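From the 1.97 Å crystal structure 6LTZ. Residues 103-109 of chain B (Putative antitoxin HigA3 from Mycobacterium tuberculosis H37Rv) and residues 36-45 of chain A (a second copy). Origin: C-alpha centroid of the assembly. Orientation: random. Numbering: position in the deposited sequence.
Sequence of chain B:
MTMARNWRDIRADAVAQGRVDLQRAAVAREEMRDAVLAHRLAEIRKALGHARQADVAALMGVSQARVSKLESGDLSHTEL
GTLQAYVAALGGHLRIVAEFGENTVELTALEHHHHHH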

ATOM      1  N   ASN B 103      16.897  -0.838   9.298  1.00 56.10           N
ATOM      2  CA  ASN B 103      15.746  -1.283  10.076  1.00 58.22           C
ATOM      3  C   ASN B 103      14.491  -1.292   9.204  1.00 57.30           C
ATOM      4  O   ASN B 103      14.471  -0.693   8.130  1.00 62.85           O
ATOM      5  CB  ASN B 103      15.527  -0.374  11.287  1.00 61.16           C
ATOM      6  CG  ASN B 103      16.827   0.053  11.940  1.00 75.55           C
ATOM      7  OD1 ASN B 103      17.510  -0.750  12.576  1.00 73.62           O
ATOM      8  ND2 ASN B 103      17.184   1.324  11.772  1.00 67.88           N
ATOM      9  N   THR B 104      13.445  -1.972   9.668  1.00 50.49           N
ATOM     10  CA  THR B 104      12.143  -1.985   8.960  1.00 55.44           C
ATOM     11  C   THR B 104      11.037  -1.845  10.001  1.00 53.72           C
ATOM     12  O   THR B 104      11.098  -2.571  10.992  1.00 61.43           O
ATOM     13  CB  THR B 104      11.907  -3.287   8.192  1.00 56.54           C
ATOM     14  OG1 THR B 104      11.464  -4.269   9.123  1.00 67.12           O
ATOM     15  CG2 THR B 104      13.109  -3.807   7.437  1.00 50.72           C
ATOM     16  N   VAL B 105      10.062  -0.986   9.756  1.00 49.69           N
ATOM     17  CA  VAL B 105       8.902  -0.804  10.673  1.00 56.72           C
ATOM     18  C   VAL B 105       7.662  -1.368   9.967  1.00 57.20           C
ATOM     19  O   VAL B 105       7.505  -1.113   8.792  1.00 46.98           O
ATOM     20  CB  VAL B 105       8.726   0.688  11.003  1.00 57.96           C
ATOM     21  CG1 VAL B 105       7.276   1.079  11.182  1.00 63.96           C
ATOM     22  CG2 VAL B 105       9.553   1.116  12.196  1.00 64.42           C
ATOM     23  N   GLU B 106       6.803  -2.090  10.670  1.00 57.33           N
ATOM     24  CA  GLU B 106       5.607  -2.662  10.011  1.00 61.66           C
ATOM     25  C   GLU B 106       4.399  -1.785  10.319  1.00 66.61           C
ATOM     26  O   GLU B 106       4.189  -1.498  11.479  1.00 72.49           O
ATOM     27  CB  GLU B 106       5.373  -4.078  10.524  1.00 68.83           C
ATOM     28  CG  GLU B 106       4.073  -4.664  10.039  1.00 70.25           C
ATOM     29  CD  GLU B 106       4.127  -6.140   9.712  1.00 72.84           C
ATOM     30  OE1 GLU B 106       3.075  -6.747   9.634  1.00 75.95           O
ATOM     31  OE2 GLU B 106       5.221  -6.658   9.520  1.00 76.72           O
ATOM     32  N   LEU B 107       3.656  -1.367   9.299  1.00 55.84           N
ATOM     33  CA  LEU B 107       2.475  -0.499   9.528  1.00 66.51           C
ATOM     34  C   LEU B 107       1.271  -1.401   9.783  1.00 71.69           C
ATOM     35  O   LEU B 107       1.044  -2.306   8.981  1.00 62.02           O
ATOM     36  CB  LEU B 107       2.283   0.460   8.347  1.00 30.00           C
ATOM     37  CG  LEU B 107       3.500   0.696   7.441  1.00 30.00           C
ATOM     38  CD1 LEU B 107       3.318   1.918   6.555  1.00 30.00           C
ATOM     39  CD2 LEU B 107       4.798   0.845   8.211  1.00 30.00           C
ATOM     40  N   THR B 108       0.551  -1.167  10.879  1.00 77.37           N
ATOM     41  CA  THR B 108      -0.571  -2.061  11.273  1.00 85.23           C
ATOM     42  C   THR B 108      -1.937  -1.541  10.819  1.00 90.25           C
ATOM     43  O   THR B 108      -2.931  -2.277  11.013  1.00 88.33           O
ATOM     44  CB  THR B 108      -0.625  -2.245  12.789  1.00 30.00           C
ATOM     45  OG1 THR B 108      -1.276  -3.502  12.966  1.00 30.00           O
ATOM     46  CG2 THR B 108      -1.402  -1.146  13.481  1.00 30.00           C
ATOM     47  N   ALA B 109      -1.983  -0.337  10.247  1.00 83.31           N
ATOM     48  CA  ALA B 109      -3.258   0.248   9.784  1.00 81.78           C
ATOM     49  C   ALA B 109      -3.750  -0.512   8.545  1.00 80.36           C
ATOM     50  O   ALA B 109      -4.804  -1.149   8.645  1.00 69.21           O
ATOM     51  CB  ALA B 109      -3.056   1.708   9.498  1.00 70.92           C
TER
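Chain A 36-45: VLAHRLAEIR

The most unusual feature is a very short backbone hydrogen bond: Glu B106 N donates to Val A36 O across only 2.4 Å, with a near-linear N-H...O angle of 162°. It opens a parallel pairing between strand 103-107 of chain B and the brief strand 37-38 of chain A. Register follows from the CA atoms: Glu B106 CA lies 4.7 Å from Leu A37 CA, and Leu B107 CA 5.0 Å from Ala A38 CA. The Glu B106 backbone also accepts, its O lying 2.9 Å from Ala A38 N (137°), and Thr B108 N continues the ladder to Ala A38 O at 2.9 Å and 172°.

Past the strand, chain A turns back. Arg A40 occupies the N-cap position, its N donating to Glu A43 OE1 at 3.2 Å, and helix 41-45 then runs nearly antiparallel to the chain B strand, at 164° between N-to-C directions and 9.8 Å between axes at closest approach. This return brings apolar side chains against the strand. Ile A44 meets two residues: its CG1 is 3.7 Å from Val B105 CG1, its CD1 3.7 Å from Leu B107 CD2. Leu A41 CD2 approaches Leu B107 CD1 more loosely, at 4.4 Å, while Ala A38 CB lies 4.3 Å from Val B105 CG1.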

ATOM      1  N   VAL A  36       9.105  -1.638  15.763  1.00 77.59           N
ATOM      2  CA  VAL A  36       9.034  -2.403  14.525  1.00 81.48           C
ATOM      3  C   VAL A  36       7.581  -2.542  14.056  1.00 84.56           C
ATOM      4  O   VAL A  36       7.322  -2.860  12.892  1.00 81.91           O
ATOM      5  CB  VAL A  36       9.688  -3.795  14.694  1.00 82.74           C
ATOM      6  CG1 VAL A  36       8.742  -4.765  15.390  1.00 82.71           C
ATOM      7  CG2 VAL A  36      10.127  -4.345  13.348  1.00 79.62           C
ATOM      8  N   LEU A  37       6.640  -2.289  14.966  1.00 88.83           N
ATOM      9  CA  LEU A  37       5.212  -2.257  14.637  1.00 88.96           C
ATOM     10  C   LEU A  37       4.609  -0.887  14.929  1.00 87.67           C
ATOM     11  O   LEU A  37       4.960  -0.257  15.927  1.00 89.27           O
ATOM     12  CB  LEU A  37       4.449  -3.330  15.419  1.00 82.51           C
ATOM     13  CG  LEU A  37       4.130  -4.646  14.702  1.00 80.12           C
ATOM     14  CD1 LEU A  37       5.368  -5.509  14.560  1.00 82.57           C
ATOM     15  CD2 LEU A  37       3.027  -5.403  15.430  1.00 82.27           C
ATOM     16  N   ALA A  38       3.695  -0.422  14.081  1.00 80.39           N
ATOM     17  CA  ALA A  38       3.098   0.897  14.304  1.00 77.24           C
ATOM     18  C   ALA A  38       1.663   0.996  13.797  1.00 85.84           C
ATOM     19  O   ALA A  38       1.403   0.977  12.596  1.00 88.03           O
ATOM     20  CB  ALA A  38       3.938   1.968  13.668  1.00 74.35           C
ATOM     21  N   HIS A  39       0.743   1.128  14.738  1.00 85.07           N
ATOM     22  CA  HIS A  39      -0.664   1.308  14.442  1.00 90.88           C
ATOM     23  C   HIS A  39      -0.944   2.621  13.705  1.00 87.58           C
ATOM     24  O   HIS A  39      -1.877   2.701  12.905  1.00 84.59           O
ATOM     25  CB  HIS A  39      -1.458   1.231  15.755  1.00 98.49           C
ATOM     26  CG  HIS A  39      -2.944   1.265  15.580  1.00104.62           C
ATOM     27  ND1 HIS A  39      -3.569   0.991  14.382  1.00103.53           N
ATOM     28  CD2 HIS A  39      -3.935   1.530  16.466  1.00103.13           C
ATOM     29  CE1 HIS A  39      -4.879   1.096  14.535  1.00 98.32           C
ATOM     30  NE2 HIS A  39      -5.124   1.419  15.791  1.00105.55           N
ATOM     31  N   ARG A  40      -0.090   3.616  13.937  1.00 80.94           N
ATOM     32  CA  ARG A  40      -0.283   4.974  13.431  1.00 73.59           C
ATOM     33  C   ARG A  40       0.904   5.491  12.584  1.00 63.69           C
ATOM     34  O   ARG A  40       2.058   5.171  12.874  1.00 57.37           O
ATOM     35  CB  ARG A  40      -0.512   5.910  14.622  1.00 71.20           C
ATOM     36  CG  ARG A  40      -1.795   6.697  14.614  1.00 74.34           C
ATOM     37  CD  ARG A  40      -2.805   6.168  15.641  1.00 86.17           C
ATOM     38  NE  ARG A  40      -2.256   6.047  16.992  1.00 97.40           N
ATOM     39  CZ  ARG A  40      -2.898   5.475  18.007  1.00 98.73           C
ATOM     40  NH1 ARG A  40      -4.116   4.986  17.825  1.00 92.53           N
ATOM     41  NH2 ARG A  40      -2.329   5.394  19.205  1.00 98.46           N
ATOM     42  N   LEU A  41       0.640   6.300  11.557  1.00 54.97           N
ATOM     43  CA  LEU A  41       1.742   6.896  10.799  1.00 47.14           C
ATOM     44  C   LEU A  41       2.544   7.845  11.689  1.00 45.21           C
ATOM     45  O   LEU A  41       3.767   7.916  11.592  1.00 43.89           O
ATOM     46  CB  LEU A  41       1.223   7.634   9.569  1.00 47.19           C
ATOM     47  CG  LEU A  41       0.650   6.758   8.452  1.00 45.14           C
ATOM     48  CD1 LEU A  41       0.068   7.612   7.338  1.00 48.86           C
ATOM     49  CD2 LEU A  41       1.705   5.815   7.901  1.00 46.87           C
ATOM     50  N   ALA A  42       1.843   8.561  12.563  1.00 42.51           N
ATOM     51  CA  ALA A  42       2.469   9.522  13.467  1.00 44.68           C
ATOM     52  C   ALA A  42       3.524   8.877  14.371  1.00 42.54           C
ATOM     53  O   ALA A  42       4.578   9.465  14.612  1.00 43.54           O
ATOM     54  CB  ALA A  42       1.410  10.209  14.306  1.00 47.08           C
ATOM     55  N   GLU A  43       3.225   7.677  14.867  1.00 48.54           N
ATOM     56  CA  GLU A  43       4.155   6.898  15.689  1.00 44.42           C
ATOM     57  C   GLU A  43       5.499   6.745  15.000  1.00 51.30           C
ATOM     58  O   GLU A  43       6.562   6.951  15.594  1.00 40.30           O
ATOM     59  CB  GLU A  43       3.585   5.507  15.976  1.00 59.41           C
ATOM     60  CG  GLU A  43       2.975   5.315  17.348  1.00 76.16           C
ATOM     61  CD  GLU A  43       2.402   3.919  17.524  1.00 82.69           C
ATOM     62  OE1 GLU A  43       1.481   3.552  16.763  1.00 75.92           O
ATOM     63  OE2 GLU A  43       2.888   3.182  18.408  1.00 84.32           O
ATOM     64  N   ILE A  44       5.413   6.357  13.734  1.00 40.41           N
ATOM     65  CA  ILE A  44       6.558   6.179  12.862  1.00 52.34           C
ATOM     66  C   ILE A  44       7.361   7.471  12.730  1.00 49.09           C
ATOM     67  O   ILE A  44       8.572   7.479  12.943  1.00 43.75           O
ATOM     68  CB  ILE A  44       6.092   5.697  11.471  1.00 49.96           C
ATOM     69  CG1 ILE A  44       5.478   4.301  11.583  1.00 63.54           C
ATOM     70  CG2 ILE A  44       7.223   5.694  10.480  1.00 53.89           C
ATOM     71  CD1 ILE A  44       4.788   3.828  10.327  1.00 58.82           C
ATOM     72  N   ARG A  45       6.676   8.560  12.396  1.00 35.01           N
ATOM     73  CA  ARG A  45       7.323   9.858  12.227  1.00 30.66           C
ATOM     74  C   ARG A  45       8.092  10.262  13.482  1.00 33.13           C
ATOM     75  O   ARG A  45       9.259  10.641  13.408  1.00 37.42           O
ATOM     76  CB  ARG A  45       6.289  10.934  11.867  1.00 31.03           C
ATOM     77  CG  ARG A  45       6.868  12.344  11.784  1.00 25.71           C
ATOM     78  CD  ARG A  45       5.896  13.333  11.146  1.00 28.33           C
ATOM     79  NE  ARG A  45       4.618  13.404  11.850  1.00 28.29           N
ATOM     80  CZ  ARG A  45       4.435  14.022  13.013  1.00 43.38           C
ATOM     81  NH1 ARG A  45       5.454  14.619  13.618  1.00 25.56           N
ATOM     82  NH2 ARG A  45       3.233  14.034  13.577  1.00 38.69           N
TER